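Long-range contacts in RickCE (Rickettsia bellii, PDB 5HAM), which is a bacterial effector protease of the CE clan that acts as a deubiquitinase, probably releasing ubiquitin from modified proteins through its catalytic domain: residues T15-A20 and A247-D252; K25-Q30 and K133-I138; A32-N37 and Q115-I120; Y144-V149 and F165-G170. One frame throughout, in Å; residues are numbered along the deposited sequence.

How the interactions relate
From the N terminus, helix 11-20 opens interaction 1, the outermost loop, which stays open until helix 238-251. Strand 27-34 follows and opens interaction 2 and then interaction 3. The chain runs through several helices before 115-120 on helix 96-130 closes interaction 3, and 133-138 then closes interaction 2 around it. Interaction 4, a short hairpin loop, comes next in series, so none of the loops cross and interaction 1 encloses the rest. Leu18 packs on Val29 and Val137, joining interactions 1 and 2. Ile138 meets Ile33 and Ile120, joining 2 and 3, while Val137 against Val149 joins 2 and 4 within one mixed sheet.

Interaction 1: T15-A20 and A247-D252; sequences THLLTA and AQILTD
The imidazole of His16, the one flat ring in these two segments, turns neither a face nor an edge to 247-252. His16 starts toward the partner helix, but only its CB comes close, lying 4.2 Å from Leu250 CD2, and the ring then leads away. There ND1 is hydrogen-bonded to Gln257 of helix 255-262, and the side chain touches Met254.

The contact, joining helix 11-20 near the N terminus to helix 238-251 near the C terminus, belongs to branched aliphatic groups. In Leu17, chi1 -78° and chi2 164° together put CD2 toward the other helix. Leu17 CD2 lies 4.0 Å from Leu250 CG and 4.1 Å from Ile249 CG2. Leu17 and Leu250 cross at about a right angle, and the approach is mutual, since Leu250 CD2 also lies 4.1 Å from Leu17 CG. One turn on, the small Ala20 presents its CB to the same Ile249 CG2 at 3.9 Å. That methyl therefore serves both Leu17 and Ala20.

The segment axes approach to 10.1 Å at 81°, nearly perpendicular, so the meeting is a compact patch rather than a long seam. Leu17 also touches Val216 of helix 211-223, which brings a third helix to the patch.

Thr19 OG1 and Thr251 OG1 bond back to Thr15 O and Ala247 O, and each of those carbonyls also receives the backbone N-H of the same threonine. The chemistry implies that between these two segments the junction is apolar, made by aliphatic contacts with no hydrogen bond across, while the threonine hydroxyls at the surface bond to carbonyls of their own helices.

Interaction 2: K25-Q30 and K133-I138; sequences KKFSVQ and KEAAVI
Backbone alternation sets the faces of this parallel strand pair, with Phe27, Val29, Ala135 and Val137 on one, and torsions place each side chain. Phe27 has CG anti to its carbonyl carbon (chi1 -57°): Ala135 CB meets the ring edge, 3.5 Å from Phe27 CD1, while Lys26 CB lies over the centre of one face. Glu134, its CG in the crowded position between N and the carbonyl carbon (chi1 69°), runs beside the ring, CG 3.4 Å from Phe27 CE1. Ser28 takes the same crowded position (chi1 55°) on the other face. Its OG lies 3.6 Å from Ala136 CB and is hydrogen-bonded to Asp127. Lys133 bends at chi2 and reaches Glu24 O, with a weak bond to Lys25 O. Gln30, also bent at chi2, lies alongside Ile138.

The backbone bonds open with Glu134 N to Lys26 O at 2.7 Å and continue with Ser28 N to Ala135 O, Val137 N to Ser28 O and Gln30 N to Val137 O.

Strand 27-34 is outermost in the sheet; its crossover to the parallel neighbour 135-141, a long helical one, returns along helix 96-130, which covers the Ala136 face through Ala124, while Leu18 of helix 11-20 covers Val29 and Val137.

Interaction 3: A32-N37 and Q115-I120; sequences AITFRN and QINEDI
Asn117 illustrates how one side-chain amide can stand in for a strand's backbone. From CB, with CG anti to the carbonyl carbon (chi1 -75°), the chain leaves helix 96-130 and turns its tip toward strand 33-34. At CG it passes Ile33 CG2 at 3.7 Å, the two side chains crossing obliquely. The amide then divides its work. Asn117 OD1 accepts the backbone N-H of Thr34, with Thr34 N 3.1 Å away and standing above the plane of the amide carbonyl. Asn117 ND2 gives a hydrogen to Thr34 O at 2.8 Å; that bond is nearly straight, 172° at the hydrogen, and the oxygen lies close to the amide plane. Both bonds go to the same residue, so the pair fixes the rotation of the amide.

Asn117 OD1 has a further donor, a water 2.7 Å from it, which is also hydrogen-bonded to Thr34 OG1. That hydroxyl is held as well by Gln113 NE2, one turn earlier on the helix. Asn117 OD1, in a buried side chain, thus accepts from a backbone N-H and a water.

Apolar packing continues one turn on. Ile33 and Ile120 slide past each other in opposite directions, Ile33 CG1 lying 3.9 Å from Ile120 CG2, and Ile120 CD1 rests 3.5 Å from Ala32 O. Ile138 of strand 135-141 touches both isoleucines.

On its other side the strand pairs with 135-141 through Ile33 and Phe35. The asparagine takes both N-H and C=O of Thr34, as a neighbouring strand might, on the side away from 135-141, here at an outermost strand of the mixed sheet.

Interaction 4: Y144-V149 and F165-G170; sequences YGHWTV and FNDSLG
His146 and Asp167 cross at about a right angle, and their flat groups are turned 55° against each other. With CG anti to the backbone N in both residues, the imidazole presents its NE2 edge to the carboxylate. NE2 donates to Asp167 OD2 at 2.8 Å, with a weak second bond to OD1; the oxygen lies near the ring plane, whereas the nitrogen meets OD2 from above the carboxylate plane. Asp167 is also held: OD1 accepts Leu169 N at 3.0 Å, closing an Asx turn, and OD2 is bonded by Asn171 ND2. These donors would favour a charged carboxylate, and that charge, beside NE2, could favour a protonated imidazole. Leu169 CD1 covers one face of the ring in a CH-pi contact, 3.7 Å from the His146 centroid, and Tyr175 meets the imidazole edge-to-face.

Thr148 crosses Asp167 and Phe165 obliquely. Its CG2 rests 3.6 Å from Asp167 CG, while OG1, bonded to Ile140 O, lies 3.2 Å from Phe165 CE1. Val149 and Asn166 form an antiparallel hydrogen-bonded pair, and a water bridges Trp147 O and Ser168 N.

With Leu169 touching Cys211, the layout is consistent with the His-Asp-Cys site of CE clan proteases. Strands 147-155 and 160-166 form the hairpin beneath, flanked by 135-141 and 196-199, while helix 211-223 packs on Trp147 and Leu169, and helix 11-20 on Trp147.

Interaction 1: T15-A20 and A247-D252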
loop_
_atom_site.group_PDB
_atom_site.type_symbol
_atom_site.label_atom_id
_atom_site.label_comp_id
_atom_site.label_asym_id
_atom_site.label_seq_id
_atom_site.Cartn_x
_atom_site.Cartn_y
_atom_site.Cartn_z
ATOM N N THR A 15 -8.135 1.690 -8.980
ATOM C CA THR A 15 -8.209 0.746 -10.088
ATOM C C THR A 15 -9.164 1.217 -11.184
ATOM O O THR A 15 -8.818 1.180 -12.355
ATOM C CB THR A 15 -8.589 -0.662 -9.562
ATOM O OG1 THR A 15 -7.486 -1.179 -8.806
ATOM C CG2 THR A 15 -8.856 -1.605 -10.677
ATOM N N HIS A 16 -10.349 1.686 -10.803
ATOM C CA HIS A 16 -11.328 2.184 -11.778
ATOM C C HIS A 16 -10.861 3.447 -12.487
ATOM O O HIS A 16 -10.991 3.580 -13.704
ATOM C CB HIS A 16 -12.669 2.491 -11.107
ATOM C CG HIS A 16 -13.337 1.295 -10.514
ATOM N ND1 HIS A 16 -14.397 1.385 -9.637
ATOM C CD2 HIS A 16 -13.087 -0.030 -10.667
ATOM C CE1 HIS A 16 -14.771 0.174 -9.278
ATOM N NE2 HIS A 16 -13.994 -0.701 -9.882
ATOM N N LEU A 17 -10.357 4.392 -11.703
ATOM C CA LEU A 17 -9.830 5.626 -12.243
ATOM C C LEU A 17 -8.720 5.350 -13.255
ATOM O O LEU A 17 -8.671 5.981 -14.313
ATOM C CB LEU A 17 -9.326 6.510 -11.108
ATOM C CG LEU A 17 -10.499 7.193 -10.419
ATOM C CD1 LEU A 17 -10.092 7.754 -9.061
ATOM C CD2 LEU A 17 -11.025 8.272 -11.355
ATOM N N LEU A 18 -7.849 4.396 -12.938
ATOM C CA LEU A 18 -6.734 4.067 -13.819
ATOM C C LEU A 18 -7.228 3.416 -15.095
ATOM O O LEU A 18 -6.880 3.843 -16.198
ATOM C CB LEU A 18 -5.735 3.145 -13.123
ATOM C CG LEU A 18 -4.798 3.824 -12.122
ATOM C CD1 LEU A 18 -4.017 2.773 -11.352
ATOM C CD2 LEU A 18 -3.867 4.789 -12.832
ATOM N N THR A 19 -8.039 2.383 -14.930
ATOM C CA THR A 19 -8.658 1.679 -16.046
ATOM C C THR A 19 -9.442 2.610 -16.985
ATOM O O THR A 19 -9.367 2.479 -18.206
ATOM C CB THR A 19 -9.563 0.559 -15.518
ATOM O OG1 THR A 19 -8.736 -0.447 -14.927
ATOM C CG2 THR A 19 -10.373 -0.064 -16.632
ATOM N N ALA A 20 -10.165 3.565 -16.409
ATOM C CA ALA A 20 -10.955 4.505 -17.198
ATOM C C ALA A 20 -10.091 5.476 -18.005
ATOM O O ALA A 20 -10.501 5.962 -19.059
ATOM C CB ALA A 20 -11.909 5.274 -16.298
ATOM N N ALA A 247 -14.023 12.423 -9.479
ATOM C CA ALA A 247 -15.422 12.122 -9.189
ATOM C C ALA A 247 -16.295 12.144 -10.460
ATOM O O ALA A 247 -17.161 11.283 -10.621
ATOM C CB ALA A 247 -15.978 13.039 -8.092
ATOM N N GLN A 248 -16.036 13.095 -11.367
ATOM C CA GLN A 248 -16.714 13.160 -12.670
ATOM C C GLN A 248 -16.461 11.911 -13.511
ATOM O O GLN A 248 -17.385 11.348 -14.089
ATOM C CB GLN A 248 -16.242 14.352 -13.504
ATOM C CG GLN A 248 -16.199 15.718 -12.841
ATOM C CD GLN A 248 -15.945 16.833 -13.867
ATOM O OE1 GLN A 248 -16.765 17.050 -14.764
ATOM N NE2 GLN A 248 -14.803 17.526 -13.750
ATOM N N ILE A 249 -15.198 11.507 -13.617
ATOM C CA ILE A 249 -14.845 10.296 -14.349
ATOM C C ILE A 249 -15.576 9.102 -13.746
ATOM O O ILE A 249 -16.164 8.282 -14.456
ATOM C CB ILE A 249 -13.339 10.048 -14.287
ATOM C CG1 ILE A 249 -12.591 11.205 -14.961
ATOM C CG2 ILE A 249 -12.981 8.710 -14.927
ATOM C CD1 ILE A 249 -11.094 11.197 -14.716
ATOM N N LEU A 250 -15.551 9.031 -12.420
ATOM C CA LEU A 250 -16.287 8.012 -11.694
ATOM C C LEU A 250 -17.782 8.138 -11.939
ATOM O O LEU A 250 -18.440 7.143 -12.214
ATOM C CB LEU A 250 -16.007 8.120 -10.199
ATOM C CG LEU A 250 -14.620 7.665 -9.757
ATOM C CD1 LEU A 250 -14.393 8.018 -8.287
ATOM C CD2 LEU A 250 -14.445 6.167 -10.017
ATOM N N THR A 251 -18.312 9.356 -11.823
ATOM C CA THR A 251 -19.738 9.606 -12.033
ATOM C C THR A 251 -20.141 9.199 -13.443
ATOM O O THR A 251 -21.223 8.648 -13.664
ATOM C CB THR A 251 -20.111 11.083 -11.785
ATOM O OG1 THR A 251 -20.139 11.333 -10.377
ATOM C CG2 THR A 251 -21.487 11.411 -12.361
ATOM N N ASP A 252 -19.243 9.430 -14.394
ATOM C CA ASP A 252 -19.455 8.963 -15.756
ATOM C C ASP A 252 -19.304 7.442 -15.860
ATOM O O ASP A 252 -18.711 6.951 -16.820
ATOM C CB ASP A 252 -18.513 9.676 -16.730
ATOM C CG ASP A 252 -18.869 11.146 -16.915
ATOM O OD1 ASP A 252 -20.075 11.462 -17.007
ATOM O OD2 ASP A 252 -17.943 11.987 -16.967
#

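Interaction 2: K25-Q30 and K133-I138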
loop_
_atom_site.group_PDB
_atom_site.type_symbol
_atom_site.label_atom_id
_atom_site.label_comp_id
_atom_site.label_asym_id
_atom_site.label_seq_id
_atom_site.Cartn_x
_atom_site.Cartn_y
_atom_site.Cartn_z
ATOM N N LYS A 25 -5.398 -1.829 -24.316
ATOM C CA LYS A 25 -4.595 -2.475 -25.350
ATOM C C LYS A 25 -3.107 -2.182 -25.193
ATOM O O LYS A 25 -2.259 -2.977 -25.587
ATOM C CB LYS A 25 -5.087 -2.044 -26.734
ATOM C CG LYS A 25 -6.477 -2.567 -26.994
ATOM C CD LYS A 25 -7.061 -2.161 -28.325
ATOM C CE LYS A 25 -8.478 -2.724 -28.429
ATOM N NZ LYS A 25 -9.243 -2.259 -29.620
ATOM N N LYS A 26 -2.804 -1.033 -24.609
ATOM C CA LYS A 26 -1.444 -0.530 -24.522
ATOM C C LYS A 26 -0.914 -0.635 -23.088
ATOM O O LYS A 26 0.277 -0.852 -22.857
ATOM C CB LYS A 26 -1.456 0.943 -24.918
ATOM C CG LYS A 26 -0.442 1.318 -25.962
ATOM C CD LYS A 26 -0.341 2.822 -26.099
ATOM C CE LYS A 26 -1.677 3.443 -26.407
ATOM N NZ LYS A 26 -1.486 4.739 -27.107
ATOM N N PHE A 27 -1.817 -0.452 -22.129
ATOM C CA PHE A 27 -1.453 -0.358 -20.721
ATOM C C PHE A 27 -2.201 -1.395 -19.904
ATOM O O PHE A 27 -3.391 -1.587 -20.089
ATOM C CB PHE A 27 -1.794 1.033 -20.181
ATOM C CG PHE A 27 -1.135 2.157 -20.931
ATOM C CD1 PHE A 27 0.246 2.244 -21.000
ATOM C CD2 PHE A 27 -1.900 3.132 -21.556
ATOM C CE1 PHE A 27 0.852 3.290 -21.687
ATOM C CE2 PHE A 27 -1.307 4.180 -22.239
ATOM C CZ PHE A 27 0.077 4.259 -22.310
ATOM N N SER A 28 -1.507 -2.066 -18.999
ATOM C CA SER A 28 -2.188 -2.955 -18.060
ATOM C C SER A 28 -2.161 -2.389 -16.655
ATOM O O SER A 28 -1.113 -2.016 -16.136
ATOM C CB SER A 28 -1.587 -4.360 -18.070
ATOM O OG SER A 28 -0.199 -4.319 -17.829
ATOM N N VAL A 29 -3.334 -2.321 -16.053
ATOM C CA VAL A 29 -3.458 -1.933 -14.669
ATOM C C VAL A 29 -3.458 -3.158 -13.768
ATOM O O VAL A 29 -4.348 -4.000 -13.859
ATOM C CB VAL A 29 -4.761 -1.171 -14.429
ATOM C CG1 VAL A 29 -4.888 -0.833 -12.948
ATOM C CG2 VAL A 29 -4.785 0.069 -15.287
ATOM N N GLN A 30 -2.467 -3.244 -12.886
ATOM C CA GLN A 30 -2.335 -4.392 -11.996
ATOM C C GLN A 30 -3.129 -4.190 -10.717
ATOM O O GLN A 30 -3.452 -3.063 -10.355
ATOM C CB GLN A 30 -0.858 -4.622 -11.655
ATOM C CG GLN A 30 -0.023 -5.012 -12.853
ATOM C CD GLN A 30 -0.525 -6.295 -13.485
ATOM O OE1 GLN A 30 -0.848 -7.250 -12.788
ATOM N NE2 GLN A 30 -0.612 -6.313 -14.807
ATOM N N LYS A 133 2.343 -4.828 -24.149
ATOM C CA LYS A 133 1.945 -3.612 -23.430
ATOM C C LYS A 133 3.121 -2.647 -23.351
ATOM O O LYS A 133 4.279 -3.076 -23.260
ATOM C CB LYS A 133 1.444 -3.954 -22.023
ATOM C CG LYS A 133 0.376 -5.035 -22.013
ATOM C CD LYS A 133 -0.901 -4.560 -22.663
ATOM C CE LYS A 133 -1.963 -5.625 -22.578
ATOM N NZ LYS A 133 -3.179 -5.268 -23.354
ATOM N N GLU A 134 2.855 -1.348 -23.396
ATOM C CA GLU A 134 3.967 -0.418 -23.240
ATOM C C GLU A 134 4.203 0.029 -21.789
ATOM O O GLU A 134 5.255 0.576 -21.470
ATOM C CB GLU A 134 3.898 0.760 -24.221
ATOM C CG GLU A 134 2.791 1.746 -24.007
ATOM C CD GLU A 134 2.955 2.983 -24.884
ATOM O OE1 GLU A 134 2.797 2.866 -26.122
ATOM O OE2 GLU A 134 3.259 4.071 -24.341
ATOM N N ALA A 135 3.237 -0.236 -20.914
ATOM C CA ALA A 135 3.393 0.052 -19.489
ATOM C C ALA A 135 2.460 -0.791 -18.639
ATOM O O ALA A 135 1.348 -1.128 -19.041
ATOM C CB ALA A 135 3.183 1.547 -19.182
ATOM N N ALA A 136 2.941 -1.139 -17.457
ATOM C CA ALA A 136 2.129 -1.802 -16.452
ATOM C C ALA A 136 2.130 -0.887 -15.245
ATOM O O ALA A 136 3.187 -0.456 -14.779
ATOM C CB ALA A 136 2.702 -3.149 -16.099
ATOM N N VAL A 137 0.936 -0.557 -14.775
ATOM C CA VAL A 137 0.790 0.354 -13.656
ATOM C C VAL A 137 0.386 -0.435 -12.413
ATOM O O VAL A 137 -0.604 -1.167 -12.419
ATOM C CB VAL A 137 -0.260 1.437 -13.988
ATOM C CG1 VAL A 137 -0.443 2.421 -12.821
ATOM C CG2 VAL A 137 0.119 2.155 -15.281
ATOM N N ILE A 138 1.173 -0.302 -11.355
ATOM C CA ILE A 138 0.926 -1.015 -10.107
ATOM C C ILE A 138 0.740 -0.044 -8.942
ATOM O O ILE A 138 1.686 0.630 -8.528
ATOM C CB ILE A 138 2.099 -1.951 -9.746
ATOM C CG1 ILE A 138 2.554 -2.757 -10.978
ATOM C CG2 ILE A 138 1.712 -2.851 -8.572
ATOM C CD1 ILE A 138 3.811 -3.612 -10.727
#

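Interaction 3: A32-N37 and Q115-I120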
loop_
_atom_site.group_PDB
_atom_site.type_symbol
_atom_site.label_atom_id
_atom_site.label_comp_id
_atom_site.label_asym_id
_atom_site.label_seq_id
_atom_site.Cartn_x
_atom_site.Cartn_y
_atom_site.Cartn_z
ATOM N N ALA A 32 -3.307 -4.008 -6.623
ATOM C CA ALA A 32 -2.342 -3.382 -5.726
ATOM C C ALA A 32 -1.364 -4.344 -5.089
ATOM O O ALA A 32 -1.736 -5.422 -4.634
ATOM C CB ALA A 32 -3.058 -2.583 -4.633
ATOM N N ILE A 33 -0.104 -3.934 -5.058
ATOM C CA ILE A 33 0.855 -4.524 -4.154
ATOM C C ILE A 33 0.660 -3.859 -2.798
ATOM O O ILE A 33 0.584 -2.638 -2.709
ATOM C CB ILE A 33 2.270 -4.286 -4.638
ATOM C CG1 ILE A 33 2.618 -5.294 -5.744
ATOM C CG2 ILE A 33 3.269 -4.376 -3.470
ATOM C CD1 ILE A 33 3.919 -4.958 -6.467
ATOM N N THR A 34 0.546 -4.660 -1.749
ATOM C CA THR A 34 0.293 -4.122 -0.414
ATOM C C THR A 34 1.320 -4.610 0.602
ATOM O O THR A 34 1.676 -5.788 0.652
ATOM C CB THR A 34 -1.136 -4.464 0.093
ATOM O OG1 THR A 34 -1.257 -5.873 0.273
ATOM C CG2 THR A 34 -2.189 -4.032 -0.921
ATOM N N PHE A 35 1.812 -3.685 1.407
ATOM C CA PHE A 35 2.732 -4.037 2.465
ATOM C C PHE A 35 2.082 -3.748 3.796
ATOM O O PHE A 35 1.330 -2.770 3.942
ATOM C CB PHE A 35 3.991 -3.190 2.388
ATOM C CG PHE A 35 4.811 -3.411 1.157
ATOM C CD1 PHE A 35 5.571 -4.561 1.015
ATOM C CD2 PHE A 35 4.864 -2.449 0.163
ATOM C CE1 PHE A 35 6.346 -4.761 -0.104
ATOM C CE2 PHE A 35 5.638 -2.647 -0.958
ATOM C CZ PHE A 35 6.377 -3.808 -1.095
ATOM N N ARG A 36 2.384 -4.584 4.779
ATOM C CA ARG A 36 2.043 -4.251 6.138
ATOM C C ARG A 36 3.016 -3.153 6.550
ATOM O O ARG A 36 4.100 -3.035 5.970
ATOM C CB ARG A 36 2.173 -5.486 7.016
ATOM C CG ARG A 36 1.136 -6.576 6.690
ATOM C CD ARG A 36 1.763 -7.973 6.759
ATOM N NE ARG A 36 2.829 -7.981 7.751
ATOM C CZ ARG A 36 4.067 -8.411 7.547
ATOM N NH1 ARG A 36 4.926 -8.328 8.543
ATOM N NH2 ARG A 36 4.447 -8.920 6.375
ATOM N N ASN A 37 2.618 -2.327 7.513
ATOM C CA ASN A 37 3.509 -1.305 8.066
ATOM C C ASN A 37 4.119 -1.722 9.406
ATOM O O ASN A 37 5.098 -1.140 9.858
ATOM C CB ASN A 37 2.812 0.059 8.182
ATOM C CG ASN A 37 1.330 -0.058 8.498
ATOM O OD1 ASN A 37 0.829 -1.136 8.822
ATOM N ND2 ASN A 37 0.619 1.064 8.407
ATOM N N GLN A 115 3.791 -13.649 -1.474
ATOM C CA GLN A 115 3.746 -14.361 -2.761
ATOM C C GLN A 115 2.874 -13.664 -3.816
ATOM O O GLN A 115 3.206 -13.674 -5.006
ATOM C CB GLN A 115 3.317 -15.817 -2.589
ATOM C CG GLN A 115 3.382 -16.622 -3.889
ATOM C CD GLN A 115 4.740 -16.532 -4.598
ATOM O OE1 GLN A 115 4.838 -16.016 -5.717
ATOM N NE2 GLN A 115 5.786 -17.053 -3.956
ATOM N N ILE A 116 1.772 -13.056 -3.376
ATOM C CA ILE A 116 0.869 -12.352 -4.286
ATOM C C ILE A 116 1.565 -11.087 -4.773
ATOM O O ILE A 116 1.497 -10.760 -5.963
ATOM C CB ILE A 116 -0.543 -12.064 -3.643
ATOM C CG1 ILE A 116 -1.377 -13.345 -3.570
ATOM C CG2 ILE A 116 -1.339 -11.064 -4.462
ATOM C CD1 ILE A 116 -2.439 -13.336 -2.462
ATOM N N ASN A 117 2.269 -10.403 -3.865
ATOM C CA ASN A 117 3.050 -9.221 -4.248
ATOM C C ASN A 117 4.084 -9.558 -5.314
ATOM O O ASN A 117 4.207 -8.852 -6.302
ATOM C CB ASN A 117 3.741 -8.561 -3.048
ATOM C CG ASN A 117 2.772 -7.780 -2.158
ATOM O OD1 ASN A 117 1.660 -7.461 -2.559
ATOM N ND2 ASN A 117 3.211 -7.452 -0.953
ATOM N N GLU A 118 4.823 -10.644 -5.130
ATOM C CA GLU A 118 5.730 -11.095 -6.186
ATOM C C GLU A 118 5.009 -11.430 -7.502
ATOM O O GLU A 118 5.483 -11.082 -8.581
ATOM C CB GLU A 118 6.551 -12.297 -5.733
ATOM C CG GLU A 118 7.575 -11.980 -4.688
ATOM C CD GLU A 118 8.278 -13.218 -4.200
ATOM O OE1 GLU A 118 7.893 -14.318 -4.638
ATOM O OE2 GLU A 118 9.208 -13.098 -3.378
ATOM N N ASP A 119 3.869 -12.106 -7.416
ATOM C CA ASP A 119 3.131 -12.458 -8.626
ATOM C C ASP A 119 2.670 -11.240 -9.423
ATOM O O ASP A 119 2.679 -11.253 -10.654
ATOM C CB ASP A 119 1.974 -13.403 -8.307
ATOM C CG ASP A 119 2.459 -14.752 -7.804
ATOM O OD1 ASP A 119 3.586 -15.162 -8.171
ATOM O OD2 ASP A 119 1.724 -15.405 -7.042
ATOM N N ILE A 120 2.306 -10.170 -8.730
ATOM C CA ILE A 120 1.889 -8.948 -9.403
ATOM C C ILE A 120 3.059 -8.297 -10.132
ATOM O O ILE A 120 2.939 -7.888 -11.284
ATOM C CB ILE A 120 1.252 -7.988 -8.409
ATOM C CG1 ILE A 120 -0.057 -8.594 -7.879
ATOM C CG2 ILE A 120 1.016 -6.640 -9.050
ATOM C CD1 ILE A 120 -0.480 -8.062 -6.519
HETATM O O HOH W 1 -0.837 -8.042 -1.726
#

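Interaction 4: Y144-V149 and F165-G170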
loop_
_atom_site.group_PDB
_atom_site.type_symbol
_atom_site.label_atom_id
_atom_site.label_comp_id
_atom_site.label_asym_id
_atom_site.label_seq_id
_atom_site.Cartn_x
_atom_site.Cartn_y
_atom_site.Cartn_z
ATOM N N TYR A 144 -1.632 1.467 5.541
ATOM C CA TYR A 144 -3.050 1.780 5.399
ATOM C C TYR A 144 -3.299 3.154 4.742
ATOM O O TYR A 144 -3.000 4.205 5.313
ATOM C CB TYR A 144 -3.809 1.657 6.740
ATOM C CG TYR A 144 -5.307 1.812 6.553
ATOM C CD1 TYR A 144 -6.106 0.720 6.248
ATOM C CD2 TYR A 144 -5.913 3.063 6.632
ATOM C CE1 TYR A 144 -7.464 0.866 6.044
ATOM C CE2 TYR A 144 -7.265 3.212 6.445
ATOM C CZ TYR A 144 -8.035 2.116 6.149
ATOM O OH TYR A 144 -9.377 2.286 5.955
ATOM N N GLY A 145 -3.815 3.125 3.518
ATOM C CA GLY A 145 -4.152 4.335 2.795
ATOM C C GLY A 145 -2.959 5.117 2.275
ATOM O O GLY A 145 -3.125 6.160 1.641
ATOM N N HIS A 146 -1.755 4.624 2.543
ATOM C CA HIS A 146 -0.538 5.269 2.056
ATOM C C HIS A 146 -0.292 4.820 0.626
ATOM O O HIS A 146 0.561 3.974 0.362
ATOM C CB HIS A 146 0.651 4.939 2.971
ATOM C CG HIS A 146 1.909 5.681 2.630
ATOM N ND1 HIS A 146 2.952 5.823 3.520
ATOM C CD2 HIS A 146 2.299 6.308 1.493
ATOM C CE1 HIS A 146 3.927 6.510 2.948
ATOM N NE2 HIS A 146 3.556 6.815 1.719
ATOM N N TRP A 147 -1.057 5.391 -0.292
ATOM C CA TRP A 147 -1.039 4.935 -1.676
ATOM C C TRP A 147 0.081 5.601 -2.433
ATOM O O TRP A 147 0.306 6.800 -2.269
ATOM C CB TRP A 147 -2.368 5.213 -2.375
ATOM C CG TRP A 147 -3.409 4.294 -1.955
ATOM C CD1 TRP A 147 -4.481 4.577 -1.172
ATOM C CD2 TRP A 147 -3.488 2.912 -2.275
ATOM N NE1 TRP A 147 -5.238 3.449 -0.985
ATOM C CE2 TRP A 147 -4.651 2.405 -1.660
ATOM C CE3 TRP A 147 -2.703 2.040 -3.041
ATOM C CZ2 TRP A 147 -5.042 1.083 -1.771
ATOM C CZ3 TRP A 147 -3.087 0.732 -3.152
ATOM C CH2 TRP A 147 -4.246 0.261 -2.516
ATOM N N THR A 148 0.787 4.795 -3.229
ATOM C CA THR A 148 1.870 5.246 -4.088
ATOM C C THR A 148 1.779 4.462 -5.400
ATOM O O THR A 148 0.923 3.587 -5.544
ATOM C CB THR A 148 3.249 4.986 -3.444
ATOM O OG1 THR A 148 3.499 3.580 -3.351
ATOM C CG2 THR A 148 3.312 5.558 -2.060
ATOM N N VAL A 149 2.652 4.746 -6.360
ATOM C CA VAL A 149 2.537 4.069 -7.650
ATOM C C VAL A 149 3.878 3.588 -8.211
ATOM O O VAL A 149 4.918 4.244 -8.062
ATOM C CB VAL A 149 1.781 4.944 -8.701
ATOM C CG1 VAL A 149 2.624 6.165 -9.112
ATOM C CG2 VAL A 149 1.376 4.121 -9.903
ATOM N N PHE A 165 8.762 5.078 -9.894
ATOM C CA PHE A 165 7.985 5.213 -8.660
ATOM C C PHE A 165 7.743 6.666 -8.242
ATOM O O PHE A 165 8.602 7.530 -8.424
ATOM C CB PHE A 165 8.724 4.478 -7.534
ATOM C CG PHE A 165 8.084 4.605 -6.179
ATOM C CD1 PHE A 165 7.068 3.733 -5.789
ATOM C CD2 PHE A 165 8.531 5.565 -5.275
ATOM C CE1 PHE A 165 6.491 3.834 -4.525
ATOM C CE2 PHE A 165 7.961 5.673 -4.011
ATOM C CZ PHE A 165 6.938 4.804 -3.632
ATOM N N ASN A 166 6.581 6.938 -7.662
ATOM C CA ASN A 166 6.456 8.159 -6.878
ATOM C C ASN A 166 5.567 8.056 -5.655
ATOM O O ASN A 166 4.597 7.313 -5.648
ATOM C CB ASN A 166 6.032 9.346 -7.720
ATOM C CG ASN A 166 6.319 10.665 -7.016
ATOM O OD1 ASN A 166 7.478 10.990 -6.740
ATOM N ND2 ASN A 166 5.275 11.411 -6.696
ATOM N N ASP A 167 5.923 8.813 -4.623
ATOM C CA ASP A 167 5.128 8.919 -3.399
ATOM C C ASP A 167 4.761 10.390 -3.260
ATOM O O ASP A 167 5.631 11.232 -3.057
ATOM C CB ASP A 167 5.952 8.446 -2.186
ATOM C CG ASP A 167 5.148 8.403 -0.862
ATOM O OD1 ASP A 167 4.079 9.042 -0.724
ATOM O OD2 ASP A 167 5.612 7.720 0.070
ATOM N N SER A 168 3.474 10.695 -3.374
ATOM C CA SER A 168 3.003 12.082 -3.291
ATOM C C SER A 168 3.303 12.779 -1.958
ATOM O O SER A 168 3.414 14.005 -1.908
ATOM C CB SER A 168 1.505 12.189 -3.635
ATOM O OG SER A 168 0.691 11.328 -2.839
ATOM N N LEU A 169 3.433 12.005 -0.885
ATOM C CA LEU A 169 3.777 12.556 0.426
ATOM C C LEU A 169 5.225 13.030 0.517
ATOM O O LEU A 169 5.607 13.664 1.503
ATOM C CB LEU A 169 3.530 11.523 1.537
ATOM C CG LEU A 169 2.090 11.089 1.851
ATOM C CD1 LEU A 169 2.074 9.830 2.714
ATOM C CD2 LEU A 169 1.314 12.218 2.522
ATOM N N GLY A 170 6.035 12.697 -0.489
ATOM C CA GLY A 170 7.434 13.099 -0.508
ATOM C C GLY A 170 8.426 12.141 0.159
ATOM O O GLY A 170 9.551 12.527 0.451
HETATM O O HOH W 2 1.133 8.773 -3.898
#